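Local coordinates for extracellular solute-binding protein, family 7 (Colwellia psychrerythraea, PDB 4PET), which probably serves as the periplasmic solute-binding component of a TRAP transporter, holding pyruvate next to a bound calcium ion, at residues S95-F108 with G129-G141. Residues are numbered along the deposited sequence; the frame is centred on the assembly and turned at random.
With PYR (pyruvic acid), chain D.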
loop_
_atom_site.group_PDB
_atom_site.type_symbol
_atom_site.label_atom_id
_atom_site.label_comp_id
_atom_site.label_asym_id
_atom_site.label_seq_id
_atom_site.Cartn_x
_atom_site.Cartn_y
_atom_site.Cartn_z
ATOM N N SER A 95 -18.059 -4.908 -2.008
ATOM C CA SER A 95 -18.569 -5.503 -3.257
ATOM C C SER A 95 -19.094 -6.915 -3.040
ATOM O O SER A 95 -20.114 -7.311 -3.619
ATOM C CB SER A 95 -17.448 -5.525 -4.324
ATOM O OG SER A 95 -17.947 -5.874 -5.612
ATOM N N TYR A 96 -18.420 -7.691 -2.186
ATOM C CA TYR A 96 -18.818 -9.064 -2.030
ATOM C C TYR A 96 -20.130 -9.237 -1.248
ATOM O O TYR A 96 -20.666 -10.360 -1.164
ATOM C CB TYR A 96 -17.690 -9.991 -1.541
ATOM C CG TYR A 96 -17.093 -9.732 -0.161
ATOM C CD1 TYR A 96 -17.638 -8.808 0.722
ATOM C CD2 TYR A 96 -16.018 -10.492 0.263
ATOM C CE1 TYR A 96 -17.098 -8.619 2.008
ATOM C CE2 TYR A 96 -15.435 -10.284 1.529
ATOM C CZ TYR A 96 -15.994 -9.346 2.388
ATOM O OH TYR A 96 -15.455 -9.151 3.622
ATOM N N TYR A 97 -20.688 -8.152 -0.734
ATOM C CA TYR A 97 -22.001 -8.284 -0.074
ATOM C C TYR A 97 -23.076 -8.567 -1.135
ATOM O O TYR A 97 -24.151 -9.037 -0.798
ATOM C CB TYR A 97 -22.401 -7.027 0.725
ATOM C CG TYR A 97 -21.516 -6.701 1.951
ATOM C CD1 TYR A 97 -20.766 -7.693 2.585
ATOM C CD2 TYR A 97 -21.429 -5.385 2.448
ATOM C CE1 TYR A 97 -19.950 -7.375 3.737
ATOM C CE2 TYR A 97 -20.674 -5.079 3.565
ATOM C CZ TYR A 97 -19.934 -6.068 4.201
ATOM O OH TYR A 97 -19.165 -5.720 5.293
ATOM N N TRP A 98 -22.811 -8.227 -2.397
ATOM C CA TRP A 98 -23.851 -8.290 -3.408
ATOM C C TRP A 98 -23.855 -9.599 -4.161
ATOM O O TRP A 98 -24.442 -9.710 -5.243
ATOM C CB TRP A 98 -23.759 -7.083 -4.352
ATOM C CG TRP A 98 -23.390 -5.838 -3.617
ATOM C CD1 TRP A 98 -22.367 -4.983 -3.933
ATOM C CD2 TRP A 98 -23.996 -5.303 -2.426
ATOM N NE1 TRP A 98 -22.301 -3.960 -3.018
ATOM C CE2 TRP A 98 -23.282 -4.121 -2.088
ATOM C CE3 TRP A 98 -25.069 -5.698 -1.617
ATOM C CZ2 TRP A 98 -23.600 -3.343 -0.951
ATOM C CZ3 TRP A 98 -25.374 -4.925 -0.500
ATOM C CH2 TRP A 98 -24.645 -3.766 -0.184
ATOM N N LYS A 99 -23.247 -10.619 -3.575
ATOM C CA LYS A 99 -23.125 -11.874 -4.290
ATOM C C LYS A 99 -24.455 -12.467 -4.659
ATOM O O LYS A 99 -24.583 -13.091 -5.717
ATOM C CB LYS A 99 -22.198 -12.879 -3.555
ATOM C CG LYS A 99 -22.728 -13.445 -2.275
ATOM C CD LYS A 99 -21.720 -14.397 -1.629
ATOM C CE LYS A 99 -22.208 -14.880 -0.248
ATOM N NZ LYS A 99 -21.352 -15.950 0.400
ATOM N N GLY A 100 -25.461 -12.274 -3.812
ATOM C CA GLY A 100 -26.807 -12.685 -4.147
ATOM C C GLY A 100 -27.386 -12.034 -5.381
ATOM O O GLY A 100 -28.260 -12.615 -6.027
ATOM N N LYS A 101 -26.916 -10.835 -5.706
ATOM C CA LYS A 101 -27.445 -10.086 -6.833
ATOM C C LYS A 101 -26.685 -10.428 -8.088
ATOM O O LYS A 101 -27.234 -10.400 -9.168
ATOM C CB LYS A 101 -27.338 -8.586 -6.564
ATOM C CG LYS A 101 -28.234 -8.142 -5.391
ATOM C CD LYS A 101 -28.175 -6.648 -5.150
ATOM C CE LYS A 101 -29.040 -6.248 -3.950
ATOM N NZ LYS A 101 -30.497 -6.404 -4.205
ATOM N N ASN A 102 -25.415 -10.765 -7.925
ATOM C CA ASN A 102 -24.525 -11.031 -9.049
ATOM C C ASN A 102 -23.241 -11.582 -8.465
ATOM O O ASN A 102 -22.504 -10.860 -7.783
ATOM C CB ASN A 102 -24.251 -9.748 -9.832
ATOM C CG ASN A 102 -23.329 -9.980 -11.033
ATOM O OD1 ASN A 102 -22.502 -10.883 -11.013
ATOM N ND2 ASN A 102 -23.486 -9.177 -12.083
ATOM N N PHE A 103 -22.995 -12.873 -8.659
ATOM C CA PHE A 103 -21.837 -13.499 -8.010
ATOM C C PHE A 103 -20.516 -12.866 -8.416
ATOM O O PHE A 103 -19.522 -12.979 -7.684
ATOM C CB PHE A 103 -21.774 -15.021 -8.220
ATOM C CG PHE A 103 -22.156 -15.475 -9.593
ATOM C CD1 PHE A 103 -21.371 -15.167 -10.694
ATOM C CD2 PHE A 103 -23.309 -16.243 -9.780
ATOM C CE1 PHE A 103 -21.733 -15.602 -11.971
ATOM C CE2 PHE A 103 -23.678 -16.682 -11.045
ATOM C CZ PHE A 103 -22.898 -16.359 -12.141
ATOM N N ASN A 104 -20.491 -12.164 -9.548
ATOM C CA ASN A 104 -19.223 -11.550 -9.987
ATOM C C ASN A 104 -18.785 -10.380 -9.110
ATOM O O ASN A 104 -17.601 -10.008 -9.103
ATOM C CB ASN A 104 -19.270 -11.176 -11.471
ATOM C CG ASN A 104 -19.228 -12.407 -12.357
ATOM O OD1 ASN A 104 -18.509 -13.359 -12.048
ATOM N ND2 ASN A 104 -20.021 -12.422 -13.424
ATOM N N THR A 105 -19.710 -9.839 -8.324
ATOM C CA THR A 105 -19.349 -8.802 -7.362
ATOM C C THR A 105 -18.407 -9.286 -6.247
ATOM O O THR A 105 -17.753 -8.468 -5.611
ATOM C CB THR A 105 -20.585 -8.163 -6.708
ATOM O OG1 THR A 105 -21.349 -9.158 -5.999
ATOM C CG2 THR A 105 -21.436 -7.466 -7.766
HETATM N N MSE A 106 -18.345 -10.593 -6.001
HETATM C CA MSE A 106 -17.482 -11.130 -4.933
HETATM C C MSE A 106 -15.983 -10.873 -5.133
HETATM O O MSE A 106 -15.256 -10.626 -4.176
HETATM C CB MSE A 106 -17.669 -12.647 -4.811
HETATM C CG MSE A 106 -19.006 -13.075 -4.222
HETATM SE SE MSE A 106 -18.999 -14.989 -3.853
HETATM C CE MSE A 106 -19.017 -15.683 -5.677
ATOM N N PHE A 107 -15.534 -10.937 -6.379
ATOM C CA PHE A 107 -14.111 -11.031 -6.670
ATOM C C PHE A 107 -13.365 -9.688 -6.613
ATOM O O PHE A 107 -12.147 -9.683 -6.607
ATOM C CB PHE A 107 -13.893 -11.777 -7.998
ATOM C CG PHE A 107 -14.700 -13.052 -8.081
ATOM C CD1 PHE A 107 -14.441 -14.105 -7.226
ATOM C CD2 PHE A 107 -15.763 -13.161 -8.959
ATOM C CE1 PHE A 107 -15.184 -15.246 -7.265
ATOM C CE2 PHE A 107 -16.539 -14.310 -8.996
ATOM C CZ PHE A 107 -16.252 -15.343 -8.164
ATOM N N PHE A 108 -14.096 -8.568 -6.516
ATOM C CA PHE A 108 -13.487 -7.254 -6.415
ATOM C C PHE A 108 -13.198 -6.828 -4.968
ATOM O O PHE A 108 -12.637 -5.759 -4.744
ATOM C CB PHE A 108 -14.334 -6.213 -7.149
ATOM C CG PHE A 108 -14.558 -6.585 -8.599
ATOM C CD1 PHE A 108 -13.544 -6.376 -9.538
ATOM C CD2 PHE A 108 -15.719 -7.234 -8.998
ATOM C CE1 PHE A 108 -13.707 -6.744 -10.868
ATOM C CE2 PHE A 108 -15.896 -7.609 -10.333
ATOM C CZ PHE A 108 -14.893 -7.365 -11.271
ATOM N N GLY A 129 -7.944 -4.321 -13.246
ATOM C CA GLY A 129 -9.005 -4.568 -12.285
ATOM C C GLY A 129 -10.095 -3.510 -12.326
ATOM O O GLY A 129 -11.266 -3.857 -12.309
HETATM N N MSE A 130 -9.727 -2.226 -12.373
HETATM C CA MSE A 130 -10.742 -1.160 -12.428
HETATM C C MSE A 130 -11.706 -1.370 -13.620
HETATM O O MSE A 130 -12.911 -1.158 -13.512
HETATM C CB MSE A 130 -10.093 0.231 -12.586
HETATM C CG MSE A 130 -9.459 0.816 -11.356
HETATM SE SE MSE A 130 -10.688 1.033 -9.849
HETATM C CE MSE A 130 -12.156 1.964 -10.664
ATOM N N GLU A 131 -11.136 -1.756 -14.756
ATOM C CA GLU A 131 -11.879 -1.923 -16.000
ATOM C C GLU A 131 -12.832 -3.112 -15.946
ATOM O O GLU A 131 -13.963 -3.022 -16.430
ATOM C CB GLU A 131 -10.902 -2.076 -17.180
ATOM C CG GLU A 131 -10.076 -0.825 -17.490
ATOM C CD GLU A 131 -8.883 -0.564 -16.544
ATOM O OE1 GLU A 131 -8.448 -1.459 -15.778
ATOM O OE2 GLU A 131 -8.379 0.577 -16.580
ATOM N N LEU A 132 -12.406 -4.217 -15.336
ATOM C CA LEU A 132 -13.303 -5.365 -15.139
ATOM C C LEU A 132 -14.446 -4.983 -14.180
ATOM O O LEU A 132 -15.600 -5.395 -14.351
ATOM C CB LEU A 132 -12.539 -6.597 -14.614
ATOM C CG LEU A 132 -11.649 -7.357 -15.603
ATOM C CD1 LEU A 132 -10.777 -8.416 -14.905
ATOM C CD2 LEU A 132 -12.482 -8.022 -16.712
HETATM N N MSE A 133 -14.129 -4.208 -13.152
HETATM C CA MSE A 133 -15.132 -3.798 -12.201
HETATM C C MSE A 133 -16.198 -2.915 -12.842
HETATM O O MSE A 133 -17.398 -3.054 -12.551
HETATM C CB MSE A 133 -14.479 -3.078 -11.008
HETATM C CG MSE A 133 -15.503 -2.695 -9.973
HETATM SE SE MSE A 133 -14.698 -2.358 -8.211
HETATM C CE MSE A 133 -13.625 -0.897 -8.678
ATOM N N LYS A 134 -15.753 -2.054 -13.742
ATOM C CA LYS A 134 -16.635 -1.154 -14.486
ATOM C C LYS A 134 -17.573 -1.966 -15.407
ATOM O O LYS A 134 -18.764 -1.643 -15.539
ATOM C CB LYS A 134 -15.773 -0.186 -15.315
ATOM C CG LYS A 134 -16.553 0.773 -16.216
ATOM C CD LYS A 134 -15.577 1.650 -17.031
ATOM C CE LYS A 134 -16.278 2.830 -17.638
ATOM N NZ LYS A 134 -17.389 2.420 -18.502
ATOM N N LYS A 135 -17.036 -3.023 -16.029
ATOM C CA LYS A 135 -17.865 -3.873 -16.907
ATOM C C LYS A 135 -18.956 -4.605 -16.091
ATOM O O LYS A 135 -20.038 -4.848 -16.587
ATOM C CB LYS A 135 -17.041 -4.924 -17.665
ATOM C CG LYS A 135 -16.188 -4.407 -18.781
ATOM C CD LYS A 135 -15.994 -5.470 -19.884
ATOM C CE LYS A 135 -14.870 -6.461 -19.543
ATOM N NZ LYS A 135 -13.675 -6.427 -20.473
ATOM N N VAL A 136 -18.667 -4.964 -14.852
ATOM C CA VAL A 136 -19.664 -5.653 -14.024
ATOM C C VAL A 136 -20.704 -4.653 -13.535
ATOM O O VAL A 136 -21.897 -4.918 -13.613
ATOM C CB VAL A 136 -19.006 -6.417 -12.835
ATOM C CG1 VAL A 136 -20.044 -6.799 -11.770
ATOM C CG2 VAL A 136 -18.258 -7.660 -13.372
ATOM N N TYR A 137 -20.255 -3.491 -13.069
ATOM C CA TYR A 137 -21.140 -2.554 -12.397
ATOM C C TYR A 137 -21.915 -1.608 -13.303
ATOM O O TYR A 137 -22.987 -1.120 -12.918
ATOM C CB TYR A 137 -20.357 -1.753 -11.314
ATOM C CG TYR A 137 -20.275 -2.498 -9.994
ATOM C CD1 TYR A 137 -21.286 -2.380 -9.041
ATOM C CD2 TYR A 137 -19.210 -3.320 -9.706
ATOM C CE1 TYR A 137 -21.233 -3.053 -7.855
ATOM C CE2 TYR A 137 -19.152 -4.010 -8.509
ATOM C CZ TYR A 137 -20.181 -3.886 -7.594
ATOM O OH TYR A 137 -20.145 -4.540 -6.367
ATOM N N ASP A 138 -21.396 -1.363 -14.500
ATOM C CA ASP A 138 -22.048 -0.445 -15.454
ATOM C C ASP A 138 -23.458 -0.867 -15.769
ATOM O O ASP A 138 -24.310 -0.025 -16.063
ATOM C CB ASP A 138 -21.318 -0.354 -16.804
ATOM C CG ASP A 138 -20.231 0.734 -16.824
ATOM O OD1 ASP A 138 -20.119 1.508 -15.840
ATOM O OD2 ASP A 138 -19.491 0.815 -17.843
ATOM N N GLN A 139 -23.684 -2.168 -15.782
ATOM C CA GLN A 139 -25.009 -2.682 -16.103
ATOM C C GLN A 139 -26.052 -2.166 -15.113
ATOM O O GLN A 139 -27.229 -2.132 -15.435
ATOM C CB GLN A 139 -24.990 -4.210 -16.131
ATOM C CG GLN A 139 -24.783 -4.834 -14.785
ATOM C CD GLN A 139 -24.686 -6.335 -14.872
ATOM O OE1 GLN A 139 -25.699 -7.021 -15.065
ATOM N NE2 GLN A 139 -23.465 -6.865 -14.739
ATOM N N TYR A 140 -25.625 -1.752 -13.921
ATOM C CA TYR A 140 -26.555 -1.262 -12.900
ATOM C C TYR A 140 -26.638 0.257 -12.832
ATOM O O TYR A 140 -27.392 0.807 -12.014
ATOM C CB TYR A 140 -26.168 -1.817 -11.527
ATOM C CG TYR A 140 -26.086 -3.302 -11.539
ATOM C CD1 TYR A 140 -27.232 -4.082 -11.710
ATOM C CD2 TYR A 140 -24.881 -3.940 -11.366
ATOM C CE1 TYR A 140 -27.166 -5.448 -11.739
ATOM C CE2 TYR A 140 -24.807 -5.310 -11.403
ATOM C CZ TYR A 140 -25.955 -6.053 -11.595
ATOM O OH TYR A 140 -25.848 -7.410 -11.617
ATOM N N GLY A 141 -25.868 0.936 -13.675
ATOM C CA GLY A 141 -25.754 2.377 -13.587
ATOM C C GLY A 141 -25.051 2.777 -12.283
ATOM O O GLY A 141 -25.287 3.862 -11.721
HETATM C C PYR D . -16.473 -8.151 6.278
HETATM O O PYR D . -16.317 -9.376 6.703
HETATM O OXT PYR D . -17.699 -7.756 6.088
HETATM C CA PYR D . -15.369 -7.284 6.127
HETATM O O3 PYR D . -14.143 -7.743 6.124
HETATM C CB PYR D . -15.556 -5.802 6.025
HETATM O O HOH W 1 -28.113 -8.843 -11.732
#
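Tyr137 OH donates to Ser95 OG over 2.7 Å, one of two direct hydrogen bonds between the segments, with the serine oxygen at the edge of the tyrosine ring. With OG anti to the backbone nitrogen (chi1 -170°), the Ser95 hydroxyl is turned toward helix 129-137, where it meets the phenol. It donates in turn to Thr105 O at 2.6 Å, on a lone pair in the carbonyl plane. The phenol also bonds to Gln242, which takes the indole NH of Trp98 as well. Nearer the surface, Asn102 ND2 donates to Tyr140 OH over 3.0 Å, fairly straight at 161° and almost in the plane of the amide. Water 1 bonds to that phenol too and donates to Lys101 O. The other end of the amide makes an Asx turn: Asn102 OD1 accepts from Asn104 N at 2.8 Å. A leucine in place of this asparagine would probably leave Tyr140 OH without its amide donor and Asn104 N without the acceptor of the Asx turn.

The apolar contacts centre on Phe108, whose ring lies against helix 129-137. Met133 CA packs over one face, 3.9 Å from the ring centroid, as a CH-pi contact. Met133 is selenomethionine here, and its SE comes obliquely to the same ring, a Met-aromatic contact. Leu132 CB meets the ring edge, and Val136 CG2 reaches Phe108 CE2 at 3.8 Å. Thr105 CG2 touches the phenol end of Tyr137, and Trp98 turns its CD1 edge to the same hydroxyl.

On the ligand side, Tyr97 OH donates to pyruvate OXT at 2.6 Å, and Tyr96 OH bonds to the calcium ligand Glu236. The contact thus packs a pocket loop, which follows strand 90-93, onto helix 129-137, beside the pyruvate site of a DctP-type solute-binding protein.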